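Local coordinates for protein glycoside hydrolase family 43 (Halothermothrix orenii, PDB 4QQS) that hydrolyses glycosidic bonds, with alpha-L-arabinofuranosidase activity, as a thermostable enzyme built as a five-bladed beta-propeller, at residues Tyr5-Gly10 and Val287-Leu292; Phe124-Ile129 and Tyr140-Cys145; Ile158-Met163 and Val175-Pro180; Lys249-Pro254 and Lys302-Ser307. All blocks are in the same frame, centred on the assembly; numbering follows the deposited sequence.

From the N terminus, the segment ahead of the first blade meets strand 285-295 of the last blade, so contact 1 closes a loop of 276 residues. Contacts 2 and 3 are nested inside that loop, in series: first the hairpin of strands 124-131 and 137-143, then the pairing of strands 153-162 and 175-178, joined through neighbouring strands of one sheet. Contact 4 crosses contact 1 along the chain, linking the loop before the last blade to the one after it. Contacts 1 and 4 touch through D290 and T305; contact 2 lies opposite contact 1 across the chain's centre.

Contact 1: residues Tyr5-Gly10 and Val287-Leu292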
loop_
_atom_site.group_PDB
_atom_site.type_symbol
_atom_site.label_atom_id
_atom_site.label_comp_id
_atom_site.label_asym_id
_atom_site.label_seq_id
_atom_site.Cartn_x
_atom_site.Cartn_y
_atom_site.Cartn_z
ATOM N N TYR A 5 -6.096 -21.924 4.426
ATOM C CA TYR A 5 -4.998 -21.335 3.658
ATOM C C TYR A 5 -3.697 -21.425 4.450
ATOM O O TYR A 5 -3.709 -21.473 5.680
ATOM C CB TYR A 5 -5.286 -19.878 3.259
ATOM C CG TYR A 5 -5.153 -18.858 4.374
ATOM C CD1 TYR A 5 -3.935 -18.256 4.654
ATOM C CD2 TYR A 5 -6.256 -18.475 5.135
ATOM C CE1 TYR A 5 -3.818 -17.308 5.665
ATOM C CE2 TYR A 5 -6.147 -17.528 6.139
ATOM C CZ TYR A 5 -4.920 -16.949 6.400
ATOM O OH TYR A 5 -4.824 -16.010 7.400
ATOM N N THR A 6 -2.573 -21.436 3.736
ATOM C CA THR A 6 -1.254 -21.348 4.349
ATOM C C THR A 6 -0.484 -20.281 3.600
ATOM O O THR A 6 -0.339 -20.363 2.382
ATOM C CB THR A 6 -0.488 -22.688 4.269
ATOM O OG1 THR A 6 -1.241 -23.720 4.919
ATOM C CG2 THR A 6 0.869 -22.593 4.940
ATOM N N ASN A 7 -0.002 -19.278 4.325
ATOM C CA ASN A 7 0.841 -18.267 3.723
ATOM C C ASN A 7 2.173 -18.864 3.308
ATOM O O ASN A 7 2.631 -19.830 3.913
ATOM C CB ASN A 7 1.105 -17.135 4.715
ATOM C CG ASN A 7 -0.055 -16.186 4.844
ATOM O OD1 ASN A 7 -0.682 -15.806 3.848
ATOM N ND2 ASN A 7 -0.328 -15.761 6.070
ATOM N N PRO A 8 2.818 -18.275 2.298
ATOM C CA PRO A 8 2.322 -17.170 1.469
ATOM C C PRO A 8 1.267 -17.645 0.462
ATOM O O PRO A 8 1.486 -18.629 -0.220
ATOM C CB PRO A 8 3.583 -16.700 0.727
ATOM C CG PRO A 8 4.727 -17.245 1.519
ATOM C CD PRO A 8 4.238 -18.555 2.030
ATOM N N VAL A 9 0.142 -16.950 0.349
ATOM C CA VAL A 9 -0.948 -17.397 -0.510
ATOM C C VAL A 9 -0.693 -17.065 -1.976
ATOM O O VAL A 9 -0.294 -15.945 -2.311
ATOM C CB VAL A 9 -2.324 -16.843 -0.076
ATOM C CG1 VAL A 9 -2.731 -17.424 1.260
ATOM C CG2 VAL A 9 -2.333 -15.324 -0.050
ATOM N N GLY A 10 -0.910 -18.048 -2.841
ATOM C CA GLY A 10 -0.815 -17.840 -4.269
ATOM C C GLY A 10 0.551 -18.108 -4.864
ATOM O O GLY A 10 0.691 -18.150 -6.091
ATOM N N VAL A 287 3.327 -12.592 -1.280
ATOM C CA VAL A 287 2.039 -12.143 -0.788
ATOM C C VAL A 287 1.511 -13.028 0.338
ATOM O O VAL A 287 1.604 -14.259 0.271
ATOM C CB VAL A 287 1.022 -12.135 -1.956
ATOM C CG1 VAL A 287 -0.355 -11.709 -1.484
ATOM C CG2 VAL A 287 1.490 -11.218 -3.082
ATOM N N ASN A 288 0.921 -12.390 1.348
ATOM C CA ASN A 288 0.361 -13.050 2.525
ATOM C C ASN A 288 -0.936 -12.380 2.913
ATOM O O ASN A 288 -1.141 -11.195 2.627
ATOM C CB ASN A 288 1.298 -12.937 3.722
ATOM C CG ASN A 288 2.683 -13.430 3.422
ATOM O OD1 ASN A 288 2.985 -14.612 3.563
ATOM N ND2 ASN A 288 3.519 -12.545 2.932
ATOM N N ILE A 289 -1.798 -13.125 3.600
ATOM C CA ILE A 289 -2.999 -12.561 4.203
ATOM C C ILE A 289 -3.099 -12.994 5.655
ATOM O O ILE A 289 -2.601 -14.059 6.040
ATOM C CB ILE A 289 -4.292 -12.957 3.443
ATOM C CG1 ILE A 289 -4.607 -14.450 3.595
ATOM C CG2 ILE A 289 -4.188 -12.537 1.970
ATOM C CD1 ILE A 289 -5.883 -14.857 2.907
ATOM N N ASP A 290 -3.755 -12.185 6.480
ATOM C CA ASP A 290 -4.093 -12.619 7.828
ATOM C C ASP A 290 -5.249 -11.780 8.356
ATOM O O ASP A 290 -5.549 -10.703 7.843
ATOM C CB ASP A 290 -2.875 -12.557 8.781
ATOM C CG ASP A 290 -2.037 -13.838 8.792
ATOM O OD1 ASP A 290 -2.616 -14.947 8.893
ATOM O OD2 ASP A 290 -0.781 -13.723 8.755
ATOM N N ARG A 291 -5.908 -12.291 9.390
ATOM C CA ARG A 291 -7.080 -11.641 9.948
ATOM C C ARG A 291 -6.720 -10.371 10.705
ATOM O O ARG A 291 -5.772 -10.354 11.479
ATOM C CB ARG A 291 -7.838 -12.616 10.849
ATOM C CG ARG A 291 -8.566 -13.671 10.035
ATOM C CD ARG A 291 -9.306 -14.715 10.900
ATOM N NE ARG A 291 -10.252 -15.435 10.043
ATOM C CZ ARG A 291 -9.966 -16.480 9.272
ATOM N NH1 ARG A 291 -8.784 -17.076 9.320
ATOM N NH2 ARG A 291 -10.897 -16.950 8.458
ATOM N N LEU A 292 -7.519 -9.337 10.455
ATOM C CA LEU A 292 -7.371 -8.008 11.029
ATOM C C LEU A 292 -8.664 -7.696 11.775
ATOM O O LEU A 292 -9.746 -7.948 11.250
ATOM C CB LEU A 292 -7.194 -7.008 9.887
ATOM C CG LEU A 292 -6.950 -5.558 10.264
ATOM C CD1 LEU A 292 -5.553 -5.402 10.842
ATOM C CD2 LEU A 292 -7.106 -4.670 9.054
HETATM O O HOH W 1 2.370 -15.469 -2.377
#
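The amide of N7 ties the segment Y5-G10 to strand V287-L292. N7 CB lies 3.4 Å from OD1 of N288, whose ND2 bonds T274 OG1, and the first torsion (chi1 -78°) sets CG beside the backbone N, so that the amide reaches the backbone of I289. There N7 OD1 accepts from I289 N at 2.9 Å, the donor standing above the carbonyl plane, while N7 ND2 gives a nearly straight bond (164°) to I289 O at 2.8 Å. T305 O takes a further bond from ND2. One amide serves the N-H and the C=O of a single residue, much as a neighbouring strand would. Alongside, the ring of Y5 lies across I289, whose CG1 sits over one ring face, 3.9 Å from the centroid, a CH-pi contact. At the ring tip, Y5 OH donates to D290 OD1 at 2.9 Å; this carboxylate is also bound by Y272 and T305, which probably keeps it ionised. Further along, V9 CG2 packs on I289 CG2 at 3.9 Å, and water 1 bridges V9 O and V287 O. The result is typical of ring closure in a beta-propeller: the segment leading into the first blade packs on the last blade.

Contact 2: residues Phe124-Ile129 and Tyr140-Cys145; sequences FIDAHI and YYVKDC
F124-I129 and Y140-C145 belong to the antiparallel propeller hairpin of strands 124-131 and 137-143, interrupted by a beta bulge. Four backbone hydrogen bonds join them, in two reciprocal pairs: I125 with V142, and H128 with Y140. The straightest, Y140 N to H128 O, measures 2.8 Å at 175°. Between the pairs the register slips by one, so that D126 and A127 together face Y141, and D126 sits at positive phi and psi. Two CA-H...O contacts supplement the bonds, from F124 CA to V142 O (3.1 Å) and from A127 CA to Y140 O. Apolar packing divides between the faces. On one, F124 CD1 meets Y141 CD1 at 3.9 Å, the ring planes 69° apart, and CE1 of F124 runs against K143 CG; on the other, I125 CG1 lies beside V142 CB. Polar ends bond beyond the hairpin: H128 ND1 bonds E75, a sodium ligand, and Y141 OH bonds Q161. D126, predicted to tune the pKa of the proton donor E195 and to orient it, accepts from G196 N through OD2, which also binds a buffer molecule, probably from the crystallisation liquor. D126 CB is braced from the partner strand by V142 CG2, 3.7 Å away.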
loop_
_atom_site.group_PDB
_atom_site.type_symbol
_atom_site.label_atom_id
_atom_site.label_comp_id
_atom_site.label_asym_id
_atom_site.label_seq_id
_atom_site.Cartn_x
_atom_site.Cartn_y
_atom_site.Cartn_z
ATOM N N PHE A 124 8.073 11.462 -4.918
ATOM C CA PHE A 124 6.860 11.077 -4.214
ATOM C C PHE A 124 6.452 9.688 -4.663
ATOM O O PHE A 124 6.513 9.378 -5.855
ATOM C CB PHE A 124 5.719 12.069 -4.504
ATOM C CG PHE A 124 6.052 13.465 -4.115
ATOM C CD1 PHE A 124 5.823 13.902 -2.827
ATOM C CD2 PHE A 124 6.623 14.344 -5.019
ATOM C CE1 PHE A 124 6.155 15.191 -2.452
ATOM C CE2 PHE A 124 6.952 15.635 -4.647
ATOM C CZ PHE A 124 6.714 16.061 -3.372
ATOM N N ILE A 125 6.018 8.873 -3.702
ATOM C CA ILE A 125 5.613 7.499 -3.960
ATOM C C ILE A 125 4.459 7.098 -3.038
ATOM O O ILE A 125 4.041 7.863 -2.164
ATOM C CB ILE A 125 6.786 6.491 -3.757
ATOM C CG1 ILE A 125 7.181 6.356 -2.279
ATOM C CG2 ILE A 125 7.999 6.870 -4.614
ATOM C CD1 ILE A 125 8.113 5.202 -2.003
ATOM N N ASP A 126 3.940 5.893 -3.244
ATOM C CA ASP A 126 3.029 5.262 -2.296
ATOM C C ASP A 126 1.717 6.018 -2.112
ATOM O O ASP A 126 1.136 6.025 -1.026
ATOM C CB ASP A 126 3.687 5.012 -0.932
ATOM C CG ASP A 126 4.625 3.821 -0.916
ATOM O OD1 ASP A 126 4.741 3.117 -1.930
ATOM O OD2 ASP A 126 5.260 3.597 0.140
ATOM N N ALA A 127 1.193 6.589 -3.191
ATOM C CA ALA A 127 -0.121 7.200 -3.128
ATOM C C ALA A 127 -1.198 6.199 -2.712
ATOM O O ALA A 127 -1.200 5.033 -3.117
ATOM C CB ALA A 127 -0.495 7.806 -4.457
ATOM N N HIS A 128 -2.132 6.704 -1.920
ATOM C CA HIS A 128 -3.263 5.945 -1.430
ATOM C C HIS A 128 -4.445 6.902 -1.379
ATOM O O HIS A 128 -4.405 7.889 -0.668
ATOM C CB HIS A 128 -2.966 5.403 -0.036
ATOM C CG HIS A 128 -4.157 4.802 0.627
ATOM N ND1 HIS A 128 -4.694 3.597 0.241
ATOM C CD2 HIS A 128 -4.944 5.261 1.634
ATOM C CE1 HIS A 128 -5.766 3.346 0.978
ATOM N NE2 HIS A 128 -5.935 4.333 1.835
ATOM N N ILE A 129 -5.489 6.618 -2.145
ATOM C CA ILE A 129 -6.683 7.447 -2.135
ATOM C C ILE A 129 -7.737 6.790 -1.256
ATOM O O ILE A 129 -8.112 5.642 -1.476
ATOM C CB ILE A 129 -7.233 7.710 -3.565
ATOM C CG1 ILE A 129 -6.203 8.478 -4.398
ATOM C CG2 ILE A 129 -8.544 8.502 -3.487
ATOM C CD1 ILE A 129 -6.583 8.669 -5.866
ATOM N N TYR A 140 -3.160 10.164 0.502
ATOM C CA TYR A 140 -2.036 10.002 1.417
ATOM C C TYR A 140 -0.864 9.582 0.551
ATOM O O TYR A 140 -1.019 8.746 -0.315
ATOM C CB TYR A 140 -2.364 8.910 2.461
ATOM C CG TYR A 140 -3.512 9.296 3.345
ATOM C CD1 TYR A 140 -4.825 9.094 2.950
ATOM C CD2 TYR A 140 -3.294 9.902 4.563
ATOM C CE1 TYR A 140 -5.884 9.516 3.738
ATOM C CE2 TYR A 140 -4.345 10.312 5.370
ATOM C CZ TYR A 140 -5.645 10.123 4.950
ATOM O OH TYR A 140 -6.720 10.539 5.682
ATOM N N TYR A 141 0.301 10.179 0.763
ATOM C CA TYR A 141 1.438 9.875 -0.088
ATOM C C TYR A 141 2.730 10.136 0.659
ATOM O O TYR A 141 2.745 10.787 1.695
ATOM C CB TYR A 141 1.377 10.689 -1.384
ATOM C CG TYR A 141 1.332 12.187 -1.176
ATOM C CD1 TYR A 141 2.487 12.937 -1.127
ATOM C CD2 TYR A 141 0.127 12.855 -1.011
ATOM C CE1 TYR A 141 2.447 14.309 -0.941
ATOM C CE2 TYR A 141 0.079 14.230 -0.814
ATOM C CZ TYR A 141 1.241 14.952 -0.789
ATOM O OH TYR A 141 1.245 16.322 -0.590
ATOM N N VAL A 142 3.820 9.622 0.109
ATOM C CA VAL A 142 5.120 9.697 0.746
ATOM C C VAL A 142 6.017 10.692 0.020
ATOM O O VAL A 142 6.192 10.620 -1.196
ATOM C CB VAL A 142 5.798 8.319 0.756
ATOM C CG1 VAL A 142 7.222 8.403 1.265
ATOM C CG2 VAL A 142 4.981 7.351 1.620
ATOM N N LYS A 143 6.581 11.617 0.795
ATOM C CA LYS A 143 7.692 12.464 0.361
ATOM C C LYS A 143 8.949 11.661 0.664
ATOM O O LYS A 143 9.320 11.484 1.808
ATOM C CB LYS A 143 7.648 13.796 1.116
ATOM C CG LYS A 143 8.601 14.862 0.607
ATOM C CD LYS A 143 8.452 16.172 1.405
ATOM C CE LYS A 143 9.182 17.318 0.736
ATOM N NZ LYS A 143 9.249 18.539 1.548
ATOM N N ASP A 144 9.516 11.084 -0.401
ATOM C CA ASP A 144 10.474 9.999 -0.275
ATOM C C ASP A 144 11.853 10.438 0.210
ATOM O O ASP A 144 12.390 11.468 -0.209
ATOM C CB ASP A 144 10.602 9.298 -1.626
ATOM C CG ASP A 144 11.462 8.051 -1.563
ATOM O OD1 ASP A 144 11.002 7.039 -0.996
ATOM O OD2 ASP A 144 12.590 8.097 -2.101
ATOM N N CYS A 145 12.430 9.614 1.080
ATOM C CA CYS A 145 13.763 9.818 1.642
ATOM C C CYS A 145 14.861 10.108 0.624
ATOM O O CYS A 145 15.819 10.790 0.976
ATOM C CB CYS A 145 14.149 8.596 2.475
ATOM S SG CYS A 145 14.189 7.064 1.559
#

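Contact 3: residues Ile158-Met163 and Val175-Pro180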
loop_
_atom_site.group_PDB
_atom_site.type_symbol
_atom_site.label_atom_id
_atom_site.label_comp_id
_atom_site.label_asym_id
_atom_site.label_seq_id
_atom_site.Cartn_x
_atom_site.Cartn_y
_atom_site.Cartn_z
ATOM N N ILE A 158 4.862 10.793 5.513
ATOM C CA ILE A 158 3.548 10.677 4.897
ATOM C C ILE A 158 2.775 11.974 5.054
ATOM O O ILE A 158 2.616 12.459 6.173
ATOM C CB ILE A 158 2.764 9.493 5.485
ATOM C CG1 ILE A 158 3.463 8.176 5.138
ATOM C CG2 ILE A 158 1.318 9.477 4.979
ATOM C CD1 ILE A 158 3.004 6.980 5.966
ATOM N N TYR A 159 2.330 12.510 3.919
ATOM C CA TYR A 159 1.493 13.689 3.835
ATOM C C TYR A 159 0.093 13.290 3.396
ATOM O O TYR A 159 -0.121 12.228 2.819
ATOM C CB TYR A 159 2.087 14.695 2.831
ATOM C CG TYR A 159 3.311 15.396 3.348
ATOM C CD1 TYR A 159 4.562 14.792 3.281
ATOM C CD2 TYR A 159 3.224 16.653 3.926
ATOM C CE1 TYR A 159 5.690 15.399 3.774
ATOM C CE2 TYR A 159 4.359 17.281 4.428
ATOM C CZ TYR A 159 5.582 16.647 4.348
ATOM O OH TYR A 159 6.697 17.275 4.849
ATOM N N VAL A 160 -0.854 14.183 3.652
ATOM C CA VAL A 160 -2.220 14.027 3.187
ATOM C C VAL A 160 -2.728 15.342 2.627
ATOM O O VAL A 160 -2.419 16.421 3.137
ATOM C CB VAL A 160 -3.162 13.512 4.314
ATOM C CG1 VAL A 160 -3.144 14.421 5.538
ATOM C CG2 VAL A 160 -4.585 13.316 3.803
ATOM N N GLN A 161 -3.512 15.240 1.558
ATOM C CA GLN A 161 -4.327 16.350 1.083
ATOM C C GLN A 161 -5.691 15.849 0.662
ATOM O O GLN A 161 -5.843 14.758 0.121
ATOM C CB GLN A 161 -3.666 17.062 -0.106
ATOM C CG GLN A 161 -2.459 17.878 0.312
ATOM C CD GLN A 161 -1.706 18.481 -0.840
ATOM O OE1 GLN A 161 -0.745 17.891 -1.348
ATOM N NE2 GLN A 161 -2.126 19.667 -1.264
ATOM N N GLU A 162 -6.698 16.674 0.894
ATOM C CA GLU A 162 -7.995 16.471 0.270
ATOM C C GLU A 162 -7.832 16.662 -1.229
ATOM O O GLU A 162 -7.033 17.499 -1.662
ATOM C CB GLU A 162 -8.958 17.496 0.852
ATOM C CG GLU A 162 -10.392 17.346 0.429
ATOM C CD GLU A 162 -11.293 18.362 1.108
ATOM O OE1 GLU A 162 -10.898 18.921 2.168
ATOM O OE2 GLU A 162 -12.391 18.606 0.580
ATOM N N MET A 163 -8.573 15.888 -2.015
ATOM C CA MET A 163 -8.552 16.054 -3.464
ATOM C C MET A 163 -9.811 16.719 -3.952
ATOM O O MET A 163 -10.843 16.703 -3.290
ATOM C CB MET A 163 -8.423 14.719 -4.192
ATOM C CG MET A 163 -7.332 13.801 -3.635
ATOM S SD MET A 163 -7.109 12.315 -4.601
ATOM C CE MET A 163 -6.045 12.921 -5.895
ATOM N N VAL A 175 -0.420 18.507 4.177
ATOM C CA VAL A 175 -0.462 18.388 5.617
ATOM C C VAL A 175 0.398 17.185 6.015
ATOM O O VAL A 175 0.142 16.071 5.569
ATOM C CB VAL A 175 -1.912 18.191 6.120
ATOM C CG1 VAL A 175 -1.940 18.083 7.636
ATOM C CG2 VAL A 175 -2.795 19.326 5.661
ATOM N N LEU A 176 1.430 17.398 6.829
ATOM C CA LEU A 176 2.202 16.278 7.345
ATOM C C LEU A 176 1.302 15.421 8.223
ATOM O O LEU A 176 0.669 15.934 9.142
ATOM C CB LEU A 176 3.408 16.789 8.143
ATOM C CG LEU A 176 4.272 15.707 8.772
ATOM C CD1 LEU A 176 4.900 14.784 7.727
ATOM C CD2 LEU A 176 5.345 16.354 9.641
ATOM N N ALA A 177 1.236 14.131 7.920
ATOM C CA ALA A 177 0.457 13.192 8.719
ATOM C C ALA A 177 1.349 12.548 9.770
ATOM O O ALA A 177 1.170 12.792 10.963
ATOM C CB ALA A 177 -0.213 12.155 7.842
ATOM N N ILE A 178 2.341 11.773 9.331
ATOM C CA ILE A 178 3.262 11.097 10.235
ATOM C C ILE A 178 4.648 11.038 9.621
ATOM O O ILE A 178 4.816 11.045 8.403
ATOM C CB ILE A 178 2.802 9.676 10.628
ATOM C CG1 ILE A 178 2.627 8.780 9.407
ATOM C CG2 ILE A 178 1.540 9.732 11.463
ATOM C CD1 ILE A 178 2.383 7.308 9.756
ATOM N N GLN A 179 5.643 10.960 10.496
ATOM C CA GLN A 179 7.020 10.715 10.098
ATOM C C GLN A 179 7.667 9.894 11.202
ATOM O O GLN A 179 7.175 9.872 12.334
ATOM C CB GLN A 179 7.786 12.019 9.884
ATOM C CG GLN A 179 7.979 12.811 11.155
ATOM C CD GLN A 179 8.673 14.126 10.922
ATOM O OE1 GLN A 179 9.419 14.288 9.963
ATOM N NE2 GLN A 179 8.414 15.085 11.795
ATOM N N PRO A 180 8.784 9.214 10.906
ATOM C CA PRO A 180 9.436 8.406 11.935
ATOM C C PRO A 180 9.603 9.155 13.253
ATOM O O PRO A 180 10.140 10.270 13.290
ATOM C CB PRO A 180 10.769 8.036 11.275
ATOM C CG PRO A 180 10.378 7.889 9.828
ATOM C CD PRO A 180 9.399 9.006 9.580
#
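Y159 and L176, a non-hydrogen-bonded pair, diverge from the backbone and cross obliquely. With CG beside its backbone N (chi1 -73°), the tyrosine ring lies over the neighbouring strand: L176 CD1 hangs above one ring face, 4.1 Å from the centroid in a CH-pi contact, while CE2 at the rim touches L176 CB at 3.9 Å. The other two pairs behave differently, lying side by side and pointing the same way. I158 and I178 meet at their ends, CD1 to CD1 at 3.9 Å, and V160 CG1 rests against V175 CB at 4.0 Å. The I158-I178 pair is part of a classic beta bulge: A177 and I178 both face I158, whose carbonyl oxygen is gripped by two donors, A177 N at 2.8 Å and I178 N at 3.2 Å. Beyond the bulge V160 and V175 exchange a regular pair of bonds, V160 N to V175 O being 2.9 Å long. An alanine in place of Y159 would remove the ring beneath L176 CD1 and would probably loosen this partly exposed side of the pairing, also losing the OH bond to Q157. Strand 175-178 pairs with strand 153-162, which also pairs antiparallel with 137-143 and parallel with 191-202; the buried I158 and I178 pack on N194 of strand 191-202 and on Y210 of strand 205-212.

Contact 4: residues Lys249-Pro254 and Lys302-Ser307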
loop_
_atom_site.group_PDB
_atom_site.type_symbol
_atom_site.label_atom_id
_atom_site.label_comp_id
_atom_site.label_asym_id
_atom_site.label_seq_id
_atom_site.Cartn_x
_atom_site.Cartn_y
_atom_site.Cartn_z
ATOM N N LYS A 249 9.676 -18.644 12.297
ATOM C CA LYS A 249 8.732 -19.220 11.345
ATOM C C LYS A 249 9.104 -18.901 9.882
ATOM O O LYS A 249 8.328 -19.177 8.973
ATOM C CB LYS A 249 7.321 -18.694 11.625
ATOM C CG LYS A 249 6.730 -19.062 12.981
ATOM C CD LYS A 249 5.295 -18.553 13.088
ATOM C CE LYS A 249 4.570 -19.053 14.324
ATOM N NZ LYS A 249 3.153 -18.582 14.293
ATOM N N GLY A 250 10.263 -18.294 9.644
ATOM C CA GLY A 250 10.657 -17.906 8.300
ATOM C C GLY A 250 9.900 -16.702 7.769
ATOM O O GLY A 250 9.794 -16.533 6.551
ATOM N N ILE A 251 9.422 -15.847 8.673
ATOM C CA ILE A 251 8.621 -14.684 8.315
ATOM C C ILE A 251 9.435 -13.422 8.578
ATOM O O ILE A 251 9.640 -13.032 9.721
ATOM C CB ILE A 251 7.303 -14.647 9.099
ATOM C CG1 ILE A 251 6.493 -15.937 8.904
ATOM C CG2 ILE A 251 6.484 -13.439 8.654
ATOM C CD1 ILE A 251 5.319 -16.040 9.869
ATOM N N SER A 252 9.866 -12.775 7.502
ATOM C CA SER A 252 10.764 -11.624 7.554
ATOM C C SER A 252 10.128 -10.393 6.920
ATOM O O SER A 252 9.580 -10.467 5.818
ATOM C CB SER A 252 12.042 -11.966 6.787
ATOM O OG SER A 252 12.944 -10.883 6.740
ATOM N N GLY A 253 10.208 -9.265 7.615
ATOM C CA GLY A 253 9.818 -7.992 7.035
ATOM C C GLY A 253 8.379 -7.825 6.559
ATOM O O GLY A 253 8.160 -7.354 5.449
ATOM N N PRO A 254 7.379 -8.174 7.387
ATOM C CA PRO A 254 5.997 -7.988 6.932
ATOM C C PRO A 254 5.676 -6.516 6.704
ATOM O O PRO A 254 5.900 -5.687 7.579
ATOM C CB PRO A 254 5.166 -8.570 8.074
ATOM C CG PRO A 254 6.037 -8.432 9.272
ATOM C CD PRO A 254 7.446 -8.606 8.793
ATOM N N LYS A 302 -4.109 -11.136 13.730
ATOM C CA LYS A 302 -3.807 -12.493 14.136
ATOM C C LYS A 302 -2.732 -12.995 13.181
ATOM O O LYS A 302 -3.021 -13.526 12.116
ATOM C CB LYS A 302 -5.047 -13.375 14.073
ATOM C CG LYS A 302 -4.800 -14.766 14.601
ATOM C CD LYS A 302 -6.031 -15.649 14.488
ATOM C CE LYS A 302 -5.835 -16.973 15.224
ATOM N NZ LYS A 302 -4.536 -17.613 14.880
ATOM N N GLY A 303 -1.475 -12.781 13.529
ATOM C CA GLY A 303 -0.390 -13.148 12.644
ATOM C C GLY A 303 0.909 -12.479 13.038
ATOM O O GLY A 303 0.995 -11.806 14.068
ATOM N N PRO A 304 1.929 -12.633 12.205
ATOM C CA PRO A 304 1.867 -13.287 10.894
ATOM C C PRO A 304 1.874 -14.805 11.015
ATOM O O PRO A 304 2.572 -15.355 11.873
ATOM C CB PRO A 304 3.141 -12.794 10.224
ATOM C CG PRO A 304 4.105 -12.643 11.365
ATOM C CD PRO A 304 3.278 -12.123 12.505
ATOM N N THR A 305 1.105 -15.479 10.166
ATOM C CA THR A 305 1.017 -16.932 10.215
ATOM C C THR A 305 1.705 -17.584 9.029
ATOM O O THR A 305 1.806 -17.015 7.942
ATOM C CB THR A 305 -0.437 -17.433 10.233
ATOM O OG1 THR A 305 -1.067 -17.137 8.983
ATOM C CG2 THR A 305 -1.215 -16.838 11.375
ATOM N N ARG A 306 2.165 -18.812 9.266
ATOM C CA ARG A 306 2.697 -19.684 8.221
ATOM C C ARG A 306 2.290 -21.123 8.478
ATOM O O ARG A 306 3.069 -22.038 8.251
ATOM C CB ARG A 306 4.218 -19.615 8.191
ATOM C CG ARG A 306 4.736 -18.366 7.587
ATOM C CD ARG A 306 4.569 -18.404 6.111
ATOM N NE ARG A 306 5.856 -18.256 5.444
ATOM C CZ ARG A 306 6.318 -17.117 4.935
ATOM N NH1 ARG A 306 5.603 -15.992 5.000
ATOM N NH2 ARG A 306 7.500 -17.104 4.340
ATOM N N SER A 307 1.080 -21.307 8.976
ATOM C CA SER A 307 0.512 -22.622 9.219
ATOM C C SER A 307 -0.937 -22.551 8.766
ATOM O O SER A 307 -1.462 -21.464 8.577
ATOM C CB SER A 307 0.584 -22.965 10.701
ATOM O OG SER A 307 -0.088 -21.993 11.481
HETATM O O HOH W 2 1.912 -19.853 11.933
HETATM O O HOH W 3 2.586 -15.459 14.451
#
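Two irregular segments pass here without any direct hydrogen bond, their nearest CA atoms, those of K249 and R306, 6.8 Å apart; G250, at positive phi, forms a G1 beta bulge with I251, and a cis peptide precedes P304. What joins the segments is mostly the fit of I251 between P304 and R306. With CG1 beside its backbone N (chi1 -56°), the isoleucine lays CG2 against the proline ring, 3.7 Å from P304 CG, and presses CG1 and CD1 on R306 CG, each at 3.3 Å, a tight approach; I251 CD1 also touches P304, 3.5 Å from its O. The arginine, meeting the isoleucine end to end, is bent at chi2 and chi3 (-75° and -122°), which folds its guanidinium back so that one face lies over I251 CG1. NH2 then comes near G250 O, but at an angle too poor for a hydrogen bond, and NH1 makes a weak one to T274. A serine in place of R306 would remove CG, CD and the guanidinium that cover I251, and would probably leave that side chain less firmly held. Water does the polar bridging on the solvent-exposed side, at K249. Its extended chain brings NZ to two waters: water 2, 3.0 Å away, accepts also from R306 N, and water 3 donates to P304 O at 2.6 Å. Away from the annotated sites, this is loop-to-loop packing at a propeller blade, joining the chain that enters the last four-stranded sheet, before strand 257-261, to the chain that leaves it after strand 298-302.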